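Local coordinates for protein intracellular serine protease (Bacillus licheniformis, PDB 4ZOQ) that acts as a subtilase-family lanthipeptide protease that cuts peptide bonds sequence-specifically, probably as a serine-type endopeptidase, at residues 6-10 with 32-36; 97-101 with 284-288; 21-25 with 242-247; 27-31 with 330-334. All coordinates share one frame; numbering follows the deposited sequence.

Contact 1 (6-10 with 32-36); sequences SGSPA and SYRTY
One face of the Tyr33 ring carries the Ser8-Pro9 peptide: Pro9 N stands 3.5 Å above the plane over the ring centre, with Ser8 C displaced toward the rim. Pro9 CD adds a CH-pi contact, 3.8 Å from the centroid of the Tyr33 ring and 26° off its normal. Tyr36 meets the same chain differently, through its edge. Pro9 C lies in the plane of the Tyr36 ring, and Ser8 O comes to 3.4 Å from Tyr36 CE2. At the end of that edge, Ala10 N donates to Tyr36 OH over 3.1 Å at an N-H...O angle of 149°, while the same hydroxyl is also bonded to Ile96 O, so two backbone groups fix it. In Tyr36, CG anti to the carbonyl carbon (chi1 -69°) swings the ring toward 6-10, where its hydroxyl meets that amide. The turn both tyrosines leave is held by Tyr36 N to Tyr33 O, 3.3 Å. The contact joins the chain leading up to helix 24-30 with the loop that follows it: Tyr33 also packs on Ala26 and Ala27 of that helix, and Tyr36 reaches Ile96 near the end of helix 86-97.

Contact 2 (97-101 with 284-288); sequences IAPDV and GTAAL
Leu288 keeps CG anti to its carbonyl carbon (chi1 -81°) and spreads its two methyls toward 97-101, while Ile97 holds CG2 anti to its own backbone N, with CG1 beside that nitrogen (chi1 -77°). These torsions bring Ile97 CG2 to 3.6 Å from Leu288 CD1. The other branch, Leu288 CD2, lies 3.6 Å from Ala98 CB, so the leucine straddles two successive residues. Ile97 CG2 also rests on the helix backbone, 3.8 Å from Gly284 C, where the absence of a side chain probably eases the close approach: the Ala98 and Gly284 CA atoms are 5.6 Å apart. The segment 97-101 links helix 86-97 to strand 102-110, the return of a beta-alpha-beta crossover that starts from strand 46-51, and a type I turn from Ala98 to Val101 makes the change of direction. Its partner is helix 275-297, whose first turn bears Ser276, a predicted charge-relay residue; this contact lies further along and away from the site. With an alanine in place of Leu288, both methyls would go, and Ile97 CG2 and Ala98 CB would probably lose the branches that fill the space between turn and helix. At the end of the turn, Val101 CG1 meets Ala287 CB at 3.6 Å. Thr285 offers its hydroxyl to Gln281 O within its own helix and packs on Ala333 and Ala336 of helix 333-338.

Contact 3 (21-25 with 242-247); sequences EYLWF and VTDLVL
Trp24 NE1 donates to Leu245 O over 2.9 Å with an N-H...O angle of 153°. The fit is good but not ideal: the donor stands 37° out of the carbonyl plane, and the oxygen is slightly tilted from the indole plane. Thr243 O is also close to NE1, but its angle is too poor for a bond. A second bond runs from backbone to backbone, Leu247 N to Tyr22 O at 3.0 Å, and fastens the 3-10 turn to the strand. Chi1 of 59° sets the Trp24 CG between its backbone N and carbonyl carbon, turning the indole toward 242-247, where Trp24 CZ2 lies 3.6 Å from Val246 CG1. A phenylalanine in place of Trp24 would probably leave Leu245 O without its donor and the loop before the strand freer to shift. Phe25 crosses Val246 at about a right angle, with Phe25 CD1 3.5 Å from Val246 CB. On the other flank Tyr22 CB touches Leu247 CB at 3.9 Å. Segment 242-247 leads into strand 246-249, paired antiparallel with 269-272 in a subtilase fold; Val246 lies about 9 Å, side chain to side chain, from Ser276, the predicted charge-relay serine.

Contact 4 (27-31 with 330-334); sequences AKQTD and EVRAY
The Gln29 amide and the Tyr334 ring reach across the contact in different ways: Gln29 OE1 points at Ala333 N, while the Tyr334 ring lies against the backbone of 28-31. The Gln29 chain bends at chi2 (-80°), which carries OE1 to Ala333 N at 2.9 Å, nearly along the line of the side-chain C=O (175°). The amide's other end is tied to Gln281 OE1, so the group is held at both its oxygen and its nitrogen, which fixes its rotation. Tyr334 N in turn donates to Gln29 O at 2.9 Å. The Tyr334 ring stands across the last turn of helix 24-30: Asp31 CB lies over one face, 4.1 Å from the Tyr334 centroid, whereas Gln29 O and Lys28 O come to its edge, Lys28 O being 3.4 Å from Tyr334 CE1. Asp31 has positive phi and closes that turn as a Schellman motif. Lys28 and Glu330 cross at about a right angle, with Lys28 CE 3.3 Å from Glu330 OE2, but Lys28 NZ is 4.6 Å from that oxygen and makes no salt bridge. One residue thus supplies acceptors, from backbone and side chain, to two amides of a helix N-terminus, and that partly positive end would probably strengthen both bonds.

Helix 24-30 is the common element: contacts 3 and 4 use it directly, and contact 1 joins the chain on either side of it. Contact 1 continues into contact 4 through Ser32 N and Ala27 O, 2.7 Å apart and probably hydrogen-bonded, and into contact 3 where Pro9 CG lies 3.6 Å from Leu23 CD1. Contact 2 touches contacts 1 and 4: Ala10 CB meets Pro99 CB at 3.8 Å, and Thr285 CG2 meets Ala333 CA at 3.6 Å. Contacts 2 and 3 do not touch, their centres about 20 Å apart. Contact 3 comes within about 9 Å of Ser276 and 12 Å of His86, measured between side chains from Val246; the others lie away from the predicted site.

Contact 1 (6-10 with 32-36)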
loop_
_atom_site.group_PDB
_atom_site.type_symbol
_atom_site.label_atom_id
_atom_site.label_comp_id
_atom_site.label_asym_id
_atom_site.label_seq_id
_atom_site.Cartn_x
_atom_site.Cartn_y
_atom_site.Cartn_z
ATOM N N SER B 6 -13.007 -23.727 -18.196
ATOM C CA SER B 6 -12.209 -22.529 -18.413
ATOM C C SER B 6 -11.929 -21.869 -17.052
ATOM O O SER B 6 -12.812 -21.852 -16.190
ATOM C CB SER B 6 -12.926 -21.574 -19.373
ATOM O OG SER B 6 -14.031 -20.952 -18.753
ATOM N N GLY B 7 -10.721 -21.333 -16.854
ATOM C CA GLY B 7 -10.399 -20.698 -15.585
ATOM C C GLY B 7 -11.190 -19.428 -15.402
ATOM O O GLY B 7 -11.512 -18.740 -16.378
ATOM N N SER B 8 -11.473 -19.092 -14.145
ATOM C CA SER B 8 -12.244 -17.899 -13.846
ATOM C C SER B 8 -11.787 -17.224 -12.558
ATOM O O SER B 8 -11.205 -17.868 -11.694
ATOM C CB SER B 8 -13.730 -18.246 -13.767
ATOM O OG SER B 8 -13.944 -19.215 -12.765
ATOM N N PRO B 9 -12.046 -15.912 -12.449
ATOM C CA PRO B 9 -11.639 -15.123 -11.295
ATOM C C PRO B 9 -12.221 -15.653 -10.017
ATOM O O PRO B 9 -13.304 -16.205 -10.040
ATOM C CB PRO B 9 -12.187 -13.724 -11.613
ATOM C CG PRO B 9 -13.117 -13.899 -12.702
ATOM C CD PRO B 9 -12.635 -15.057 -13.489
ATOM N N ALA B 10 -11.496 -15.480 -8.918
ATOM C CA ALA B 10 -11.956 -15.936 -7.618
ATOM C C ALA B 10 -13.226 -15.188 -7.208
ATOM O O ALA B 10 -14.083 -15.743 -6.506
ATOM C CB ALA B 10 -10.855 -15.766 -6.576
ATOM N N SER B 32 -4.688 -16.407 -17.052
ATOM C CA SER B 32 -6.086 -16.852 -17.088
ATOM C C SER B 32 -6.430 -17.734 -15.891
ATOM O O SER B 32 -7.046 -18.775 -16.053
ATOM C CB SER B 32 -6.390 -17.574 -18.399
ATOM O OG SER B 32 -6.282 -16.659 -19.481
ATOM N N TYR B 33 -5.986 -17.323 -14.699
ATOM C CA TYR B 33 -6.325 -17.970 -13.421
ATOM C C TYR B 33 -5.711 -19.362 -13.252
ATOM O O TYR B 33 -6.104 -20.112 -12.372
ATOM C CB TYR B 33 -7.846 -18.018 -13.256
ATOM C CG TYR B 33 -8.387 -16.649 -13.538
ATOM C CD1 TYR B 33 -8.214 -15.615 -12.620
ATOM C CD2 TYR B 33 -9.009 -16.364 -14.755
ATOM C CE1 TYR B 33 -8.660 -14.343 -12.894
ATOM C CE2 TYR B 33 -9.452 -15.090 -15.047
ATOM C CZ TYR B 33 -9.275 -14.085 -14.112
ATOM O OH TYR B 33 -9.711 -12.826 -14.381
ATOM N N ARG B 34 -4.714 -19.699 -14.055
ATOM C CA ARG B 34 -4.028 -20.967 -13.869
ATOM C C ARG B 34 -3.226 -20.998 -12.570
ATOM O O ARG B 34 -3.036 -22.057 -11.986
ATOM C CB ARG B 34 -3.113 -21.234 -15.047
ATOM C CG ARG B 34 -3.845 -21.752 -16.236
ATOM C CD ARG B 34 -2.929 -21.853 -17.459
ATOM N NE ARG B 34 -3.698 -22.339 -18.596
ATOM C CZ ARG B 34 -4.363 -21.563 -19.441
ATOM N NH1 ARG B 34 -4.376 -20.238 -19.269
ATOM N NH2 ARG B 34 -5.036 -22.118 -20.444
ATOM N N THR B 35 -2.772 -19.828 -12.111
ATOM C CA THR B 35 -1.992 -19.742 -10.882
ATOM C C THR B 35 -2.793 -20.212 -9.661
ATOM O O THR B 35 -2.191 -20.661 -8.682
ATOM C CB THR B 35 -1.473 -18.284 -10.618
ATOM O OG1 THR B 35 -2.567 -17.370 -10.410
ATOM C CG2 THR B 35 -0.613 -17.800 -11.765
ATOM N N TYR B 36 -4.132 -20.188 -9.744
ATOM C CA TYR B 36 -4.964 -20.661 -8.631
ATOM C C TYR B 36 -4.712 -22.114 -8.330
ATOM O O TYR B 36 -4.901 -22.549 -7.201
ATOM C CB TYR B 36 -6.457 -20.492 -8.900
ATOM C CG TYR B 36 -6.964 -19.064 -8.943
ATOM C CD1 TYR B 36 -6.146 -17.985 -8.600
ATOM C CD2 TYR B 36 -8.249 -18.795 -9.381
ATOM C CE1 TYR B 36 -6.614 -16.677 -8.672
ATOM C CE2 TYR B 36 -8.726 -17.491 -9.461
ATOM C CZ TYR B 36 -7.910 -16.440 -9.109
ATOM O OH TYR B 36 -8.395 -15.154 -9.173
#

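Contact 2 (97-101 with 284-288)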
loop_
_atom_site.group_PDB
_atom_site.type_symbol
_atom_site.label_atom_id
_atom_site.label_comp_id
_atom_site.label_asym_id
_atom_site.label_seq_id
_atom_site.Cartn_x
_atom_site.Cartn_y
_atom_site.Cartn_z
ATOM N N ILE B 97 -5.349 -11.953 -7.056
ATOM C CA ILE B 97 -4.105 -12.660 -7.358
ATOM C C ILE B 97 -3.789 -13.779 -6.349
ATOM O O ILE B 97 -3.373 -14.889 -6.732
ATOM C CB ILE B 97 -2.910 -11.650 -7.391
ATOM C CG1 ILE B 97 -2.948 -10.872 -8.708
ATOM C CG2 ILE B 97 -1.584 -12.369 -7.254
ATOM C CD1 ILE B 97 -2.294 -9.569 -8.663
ATOM N N ALA B 98 -4.093 -13.521 -5.082
ATOM C CA ALA B 98 -3.805 -14.453 -4.004
ATOM C C ALA B 98 -5.025 -14.601 -3.119
ATOM O O ALA B 98 -5.097 -13.985 -2.050
ATOM C CB ALA B 98 -2.638 -13.974 -3.191
ATOM N N PRO B 99 -6.000 -15.389 -3.574
ATOM C CA PRO B 99 -7.300 -15.391 -2.899
ATOM C C PRO B 99 -7.289 -15.984 -1.496
ATOM O O PRO B 99 -8.189 -15.680 -0.733
ATOM C CB PRO B 99 -8.200 -16.209 -3.855
ATOM C CG PRO B 99 -7.293 -16.846 -4.850
ATOM C CD PRO B 99 -6.037 -16.038 -4.897
ATOM N N ASP B 100 -6.268 -16.742 -1.129
ATOM C CA ASP B 100 -6.279 -17.380 0.180
ATOM C C ASP B 100 -5.346 -16.751 1.222
ATOM O O ASP B 100 -5.392 -17.161 2.381
ATOM C CB ASP B 100 -5.935 -18.868 0.023
ATOM C CG ASP B 100 -7.065 -19.658 -0.598
ATOM O OD1 ASP B 100 -8.219 -19.242 -0.391
ATOM O OD2 ASP B 100 -6.797 -20.656 -1.323
ATOM N N VAL B 101 -4.511 -15.774 0.848
ATOM C CA VAL B 101 -3.675 -15.121 1.864
ATOM C C VAL B 101 -4.541 -14.288 2.776
ATOM O O VAL B 101 -5.614 -13.825 2.377
ATOM C CB VAL B 101 -2.571 -14.239 1.276
ATOM C CG1 VAL B 101 -1.517 -15.108 0.612
ATOM C CG2 VAL B 101 -3.147 -13.208 0.335
ATOM N N GLY B 284 0.239 -8.716 -3.590
ATOM C CA GLY B 284 -0.443 -9.989 -3.755
ATOM C C GLY B 284 0.476 -11.030 -4.365
ATOM O O GLY B 284 0.530 -12.176 -3.901
ATOM N N THR B 285 1.241 -10.609 -5.371
ATOM C CA THR B 285 2.210 -11.499 -6.000
ATOM C C THR B 285 3.302 -11.906 -4.998
ATOM O O THR B 285 3.711 -13.075 -4.953
ATOM C CB THR B 285 2.884 -10.860 -7.229
ATOM O OG1 THR B 285 1.885 -10.454 -8.185
ATOM C CG2 THR B 285 3.843 -11.872 -7.887
ATOM N N ALA B 286 3.751 -10.960 -4.176
ATOM C CA ALA B 286 4.755 -11.275 -3.155
ATOM C C ALA B 286 4.246 -12.330 -2.169
ATOM O O ALA B 286 4.975 -13.265 -1.804
ATOM C CB ALA B 286 5.166 -10.027 -2.408
ATOM N N ALA B 287 2.995 -12.168 -1.738
ATOM C CA ALA B 287 2.357 -13.131 -0.841
ATOM C C ALA B 287 2.283 -14.499 -1.526
ATOM O O ALA B 287 2.449 -15.533 -0.878
ATOM C CB ALA B 287 0.970 -12.652 -0.418
ATOM N N LEU B 288 2.070 -14.509 -2.835
ATOM C CA LEU B 288 2.056 -15.794 -3.532
ATOM C C LEU B 288 3.428 -16.485 -3.503
ATOM O O LEU B 288 3.503 -17.695 -3.279
ATOM C CB LEU B 288 1.587 -15.632 -4.980
ATOM C CG LEU B 288 0.088 -15.535 -5.231
ATOM C CD1 LEU B 288 -0.176 -15.646 -6.743
ATOM C CD2 LEU B 288 -0.652 -16.637 -4.450
#

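Contact 3 (21-25 with 242-247)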
loop_
_atom_site.group_PDB
_atom_site.type_symbol
_atom_site.label_atom_id
_atom_site.label_comp_id
_atom_site.label_asym_id
_atom_site.label_seq_id
_atom_site.Cartn_x
_atom_site.Cartn_y
_atom_site.Cartn_z
ATOM N N GLU B 21 -14.501 -9.388 -18.643
ATOM C CA GLU B 21 -13.834 -8.460 -19.552
ATOM C C GLU B 21 -13.018 -7.376 -18.817
ATOM O O GLU B 21 -12.001 -6.917 -19.319
ATOM C CB GLU B 21 -14.862 -7.795 -20.468
ATOM C CG GLU B 21 -15.323 -8.689 -21.572
ATOM C CD GLU B 21 -14.167 -9.175 -22.409
ATOM O OE1 GLU B 21 -13.353 -8.325 -22.863
ATOM O OE2 GLU B 21 -14.064 -10.409 -22.583
ATOM N N TYR B 22 -13.502 -6.956 -17.651
ATOM C CA TYR B 22 -12.895 -5.872 -16.879
ATOM C C TYR B 22 -11.821 -6.391 -15.925
ATOM O O TYR B 22 -11.148 -5.611 -15.235
ATOM C CB TYR B 22 -13.983 -5.127 -16.083
ATOM C CG TYR B 22 -15.168 -4.698 -16.939
ATOM C CD1 TYR B 22 -15.030 -3.726 -17.927
ATOM C CD2 TYR B 22 -16.417 -5.259 -16.745
ATOM C CE1 TYR B 22 -16.102 -3.346 -18.704
ATOM C CE2 TYR B 22 -17.494 -4.877 -17.502
ATOM C CZ TYR B 22 -17.340 -3.930 -18.485
ATOM O OH TYR B 22 -18.439 -3.568 -19.246
ATOM N N LEU B 23 -11.664 -7.710 -15.906
ATOM C CA LEU B 23 -10.653 -8.365 -15.100
ATOM C C LEU B 23 -9.484 -8.825 -15.981
ATOM O O LEU B 23 -8.739 -9.744 -15.613
ATOM C CB LEU B 23 -11.263 -9.544 -14.345
ATOM C CG LEU B 23 -12.029 -9.205 -13.051
ATOM C CD1 LEU B 23 -12.995 -10.321 -12.666
ATOM C CD2 LEU B 23 -11.066 -8.959 -11.910
ATOM N N TRP B 24 -9.347 -8.181 -17.146
ATOM C CA TRP B 24 -8.254 -8.444 -18.086
ATOM C C TRP B 24 -6.914 -8.397 -17.378
ATOM O O TRP B 24 -6.042 -9.239 -17.662
ATOM C CB TRP B 24 -8.250 -7.445 -19.256
ATOM C CG TRP B 24 -8.108 -6.011 -18.827
ATOM C CD1 TRP B 24 -9.119 -5.115 -18.578
ATOM C CD2 TRP B 24 -6.879 -5.310 -18.574
ATOM N NE1 TRP B 24 -8.587 -3.894 -18.214
ATOM C CE2 TRP B 24 -7.218 -3.993 -18.186
ATOM C CE3 TRP B 24 -5.524 -5.670 -18.641
ATOM C CZ2 TRP B 24 -6.256 -3.036 -17.868
ATOM C CZ3 TRP B 24 -4.567 -4.732 -18.290
ATOM C CH2 TRP B 24 -4.938 -3.420 -17.919
ATOM N N PHE B 25 -6.755 -7.443 -16.451
ATOM C CA PHE B 25 -5.510 -7.327 -15.675
ATOM C C PHE B 25 -5.277 -8.598 -14.824
ATOM O O PHE B 25 -4.141 -9.048 -14.667
ATOM C CB PHE B 25 -5.505 -6.069 -14.784
ATOM C CG PHE B 25 -6.415 -6.164 -13.582
ATOM C CD1 PHE B 25 -7.756 -5.826 -13.681
ATOM C CD2 PHE B 25 -5.933 -6.638 -12.362
ATOM C CE1 PHE B 25 -8.595 -5.953 -12.580
ATOM C CE2 PHE B 25 -6.769 -6.763 -11.264
ATOM C CZ PHE B 25 -8.094 -6.430 -11.376
ATOM N N VAL B 242 -13.655 1.818 -21.796
ATOM C CA VAL B 242 -13.983 1.193 -20.529
ATOM C C VAL B 242 -13.188 -0.073 -20.343
ATOM O O VAL B 242 -13.047 -0.572 -19.213
ATOM C CB VAL B 242 -15.478 0.885 -20.452
ATOM C CG1 VAL B 242 -16.268 2.210 -20.385
ATOM C CG2 VAL B 242 -15.902 0.081 -21.663
ATOM N N THR B 243 -12.650 -0.570 -21.461
ATOM C CA THR B 243 -11.795 -1.744 -21.446
ATOM C C THR B 243 -10.382 -1.431 -20.976
ATOM O O THR B 243 -9.598 -2.350 -20.735
ATOM C CB THR B 243 -11.685 -2.377 -22.879
ATOM O OG1 THR B 243 -11.154 -1.407 -23.807
ATOM C CG2 THR B 243 -13.051 -2.872 -23.367
ATOM N N ASP B 244 -10.068 -0.147 -20.826
ATOM C CA ASP B 244 -8.774 0.274 -20.293
ATOM C C ASP B 244 -8.801 0.440 -18.795
ATOM O O ASP B 244 -7.744 0.570 -18.183
ATOM C CB ASP B 244 -8.294 1.574 -20.957
ATOM C CG ASP B 244 -7.603 1.328 -22.308
ATOM O OD1 ASP B 244 -7.342 0.155 -22.628
ATOM O OD2 ASP B 244 -7.332 2.295 -23.066
ATOM N N LEU B 245 -10.002 0.417 -18.214
ATOM C CA LEU B 245 -10.197 0.481 -16.755
ATOM C C LEU B 245 -10.117 -0.909 -16.119
ATOM O O LEU B 245 -10.185 -1.921 -16.825
ATOM C CB LEU B 245 -11.545 1.134 -16.446
ATOM C CG LEU B 245 -11.705 2.636 -16.747
ATOM C CD1 LEU B 245 -13.184 3.105 -16.752
ATOM C CD2 LEU B 245 -10.902 3.434 -15.685
ATOM N N VAL B 246 -10.006 -0.968 -14.793
ATOM C CA VAL B 246 -9.889 -2.254 -14.126
ATOM C C VAL B 246 -11.017 -2.437 -13.121
ATOM O O VAL B 246 -11.460 -1.470 -12.490
ATOM C CB VAL B 246 -8.496 -2.429 -13.428
ATOM C CG1 VAL B 246 -7.395 -2.397 -14.480
ATOM C CG2 VAL B 246 -8.236 -1.382 -12.322
ATOM N N LEU B 247 -11.508 -3.668 -12.988
ATOM C CA LEU B 247 -12.552 -3.922 -12.001
ATOM C C LEU B 247 -11.957 -3.946 -10.587
ATOM O O LEU B 247 -10.848 -4.431 -10.372
ATOM C CB LEU B 247 -13.296 -5.231 -12.296
ATOM C CG LEU B 247 -14.705 -5.316 -11.683
ATOM C CD1 LEU B 247 -15.592 -4.266 -12.319
ATOM C CD2 LEU B 247 -15.333 -6.689 -11.836
#

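Contact 4 (27-31 with 330-334)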
loop_
_atom_site.group_PDB
_atom_site.type_symbol
_atom_site.label_atom_id
_atom_site.label_comp_id
_atom_site.label_asym_id
_atom_site.label_seq_id
_atom_site.Cartn_x
_atom_site.Cartn_y
_atom_site.Cartn_z
ATOM N N ALA B 27 -6.529 -11.721 -15.387
ATOM C CA ALA B 27 -6.233 -12.808 -16.323
ATOM C C ALA B 27 -4.780 -12.713 -16.790
ATOM O O ALA B 27 -4.107 -13.730 -16.933
ATOM C CB ALA B 27 -7.184 -12.788 -17.516
ATOM N N LYS B 28 -4.300 -11.489 -17.011
ATOM C CA LYS B 28 -2.907 -11.297 -17.397
ATOM C C LYS B 28 -1.955 -11.756 -16.290
ATOM O O LYS B 28 -1.079 -12.577 -16.514
ATOM C CB LYS B 28 -2.661 -9.833 -17.752
ATOM C CG LYS B 28 -1.295 -9.576 -18.283
ATOM C CD LYS B 28 -1.057 -8.121 -18.681
ATOM C CE LYS B 28 0.275 -8.012 -19.458
ATOM N NZ LYS B 28 0.105 -8.229 -20.929
ATOM N N GLN B 29 -2.198 -11.279 -15.077
ATOM C CA GLN B 29 -1.376 -11.607 -13.926
ATOM C C GLN B 29 -1.280 -13.120 -13.632
ATOM O O GLN B 29 -0.181 -13.656 -13.409
ATOM C CB GLN B 29 -1.928 -10.879 -12.702
ATOM C CG GLN B 29 -1.608 -9.384 -12.608
ATOM C CD GLN B 29 -0.190 -9.117 -12.080
ATOM O OE1 GLN B 29 0.650 -10.027 -12.016
ATOM N NE2 GLN B 29 0.057 -7.886 -11.637
ATOM N N THR B 30 -2.429 -13.799 -13.675
ATOM C CA THR B 30 -2.570 -15.179 -13.216
ATOM C C THR B 30 -2.564 -16.215 -14.351
ATOM O O THR B 30 -2.872 -17.388 -14.110
ATOM C CB THR B 30 -3.889 -15.370 -12.413
ATOM O OG1 THR B 30 -5.003 -15.076 -13.266
ATOM C CG2 THR B 30 -3.936 -14.459 -11.185
ATOM N N ASP B 31 -2.231 -15.776 -15.565
ATOM C CA ASP B 31 -2.270 -16.607 -16.764
ATOM C C ASP B 31 -3.669 -17.254 -16.913
ATOM O O ASP B 31 -3.813 -18.487 -16.868
ATOM C CB ASP B 31 -1.174 -17.683 -16.752
ATOM C CG ASP B 31 -1.023 -18.387 -18.114
ATOM O OD1 ASP B 31 -1.552 -17.863 -19.130
ATOM O OD2 ASP B 31 -0.360 -19.448 -18.173
ATOM N N GLU B 330 7.138 -4.761 -15.544
ATOM C CA GLU B 330 5.821 -5.197 -15.106
ATOM C C GLU B 330 5.848 -6.547 -14.432
ATOM O O GLU B 330 6.362 -7.531 -14.994
ATOM C CB GLU B 330 4.866 -5.263 -16.278
ATOM C CG GLU B 330 3.443 -5.638 -15.892
ATOM C CD GLU B 330 2.546 -5.592 -17.104
ATOM O OE1 GLU B 330 3.024 -5.070 -18.125
ATOM O OE2 GLU B 330 1.374 -6.014 -17.045
ATOM N N VAL B 331 5.363 -6.561 -13.195
ATOM C CA VAL B 331 5.192 -7.786 -12.434
ATOM C C VAL B 331 4.115 -8.697 -13.025
ATOM O O VAL B 331 3.043 -8.245 -13.375
ATOM C CB VAL B 331 4.840 -7.475 -10.947
ATOM C CG1 VAL B 331 4.354 -8.741 -10.215
ATOM C CG2 VAL B 331 6.046 -6.878 -10.256
ATOM N N ARG B 332 4.413 -9.981 -13.130
ATOM C CA ARG B 332 3.436 -10.978 -13.579
ATOM C C ARG B 332 3.503 -12.161 -12.640
ATOM O O ARG B 332 4.515 -12.879 -12.604
ATOM C CB ARG B 332 3.688 -11.411 -15.023
ATOM C CG ARG B 332 3.473 -10.292 -16.060
ATOM C CD ARG B 332 3.982 -10.767 -17.421
ATOM N NE ARG B 332 5.415 -11.062 -17.321
ATOM C CZ ARG B 332 6.176 -11.503 -18.323
ATOM N NH1 ARG B 332 5.625 -11.721 -19.519
ATOM N NH2 ARG B 332 7.482 -11.737 -18.118
ATOM N N ALA B 333 2.435 -12.368 -11.874
ATOM C CA ALA B 333 2.434 -13.411 -10.846
ATOM C C ALA B 333 2.758 -14.803 -11.403
ATOM O O ALA B 333 3.543 -15.520 -10.791
ATOM C CB ALA B 333 1.084 -13.439 -10.138
ATOM N N TYR B 334 2.185 -15.184 -12.552
ATOM C CA TYR B 334 2.443 -16.537 -13.084
ATOM C C TYR B 334 3.905 -16.702 -13.475
ATOM O O TYR B 334 4.457 -17.776 -13.342
ATOM C CB TYR B 334 1.536 -16.870 -14.279
ATOM C CG TYR B 334 1.942 -16.216 -15.571
ATOM C CD1 TYR B 334 1.456 -14.944 -15.906
ATOM C CD2 TYR B 334 2.806 -16.862 -16.463
ATOM C CE1 TYR B 334 1.825 -14.328 -17.085
ATOM C CE2 TYR B 334 3.174 -16.267 -17.638
ATOM C CZ TYR B 334 2.678 -14.991 -17.952
ATOM O OH TYR B 334 3.037 -14.377 -19.127
#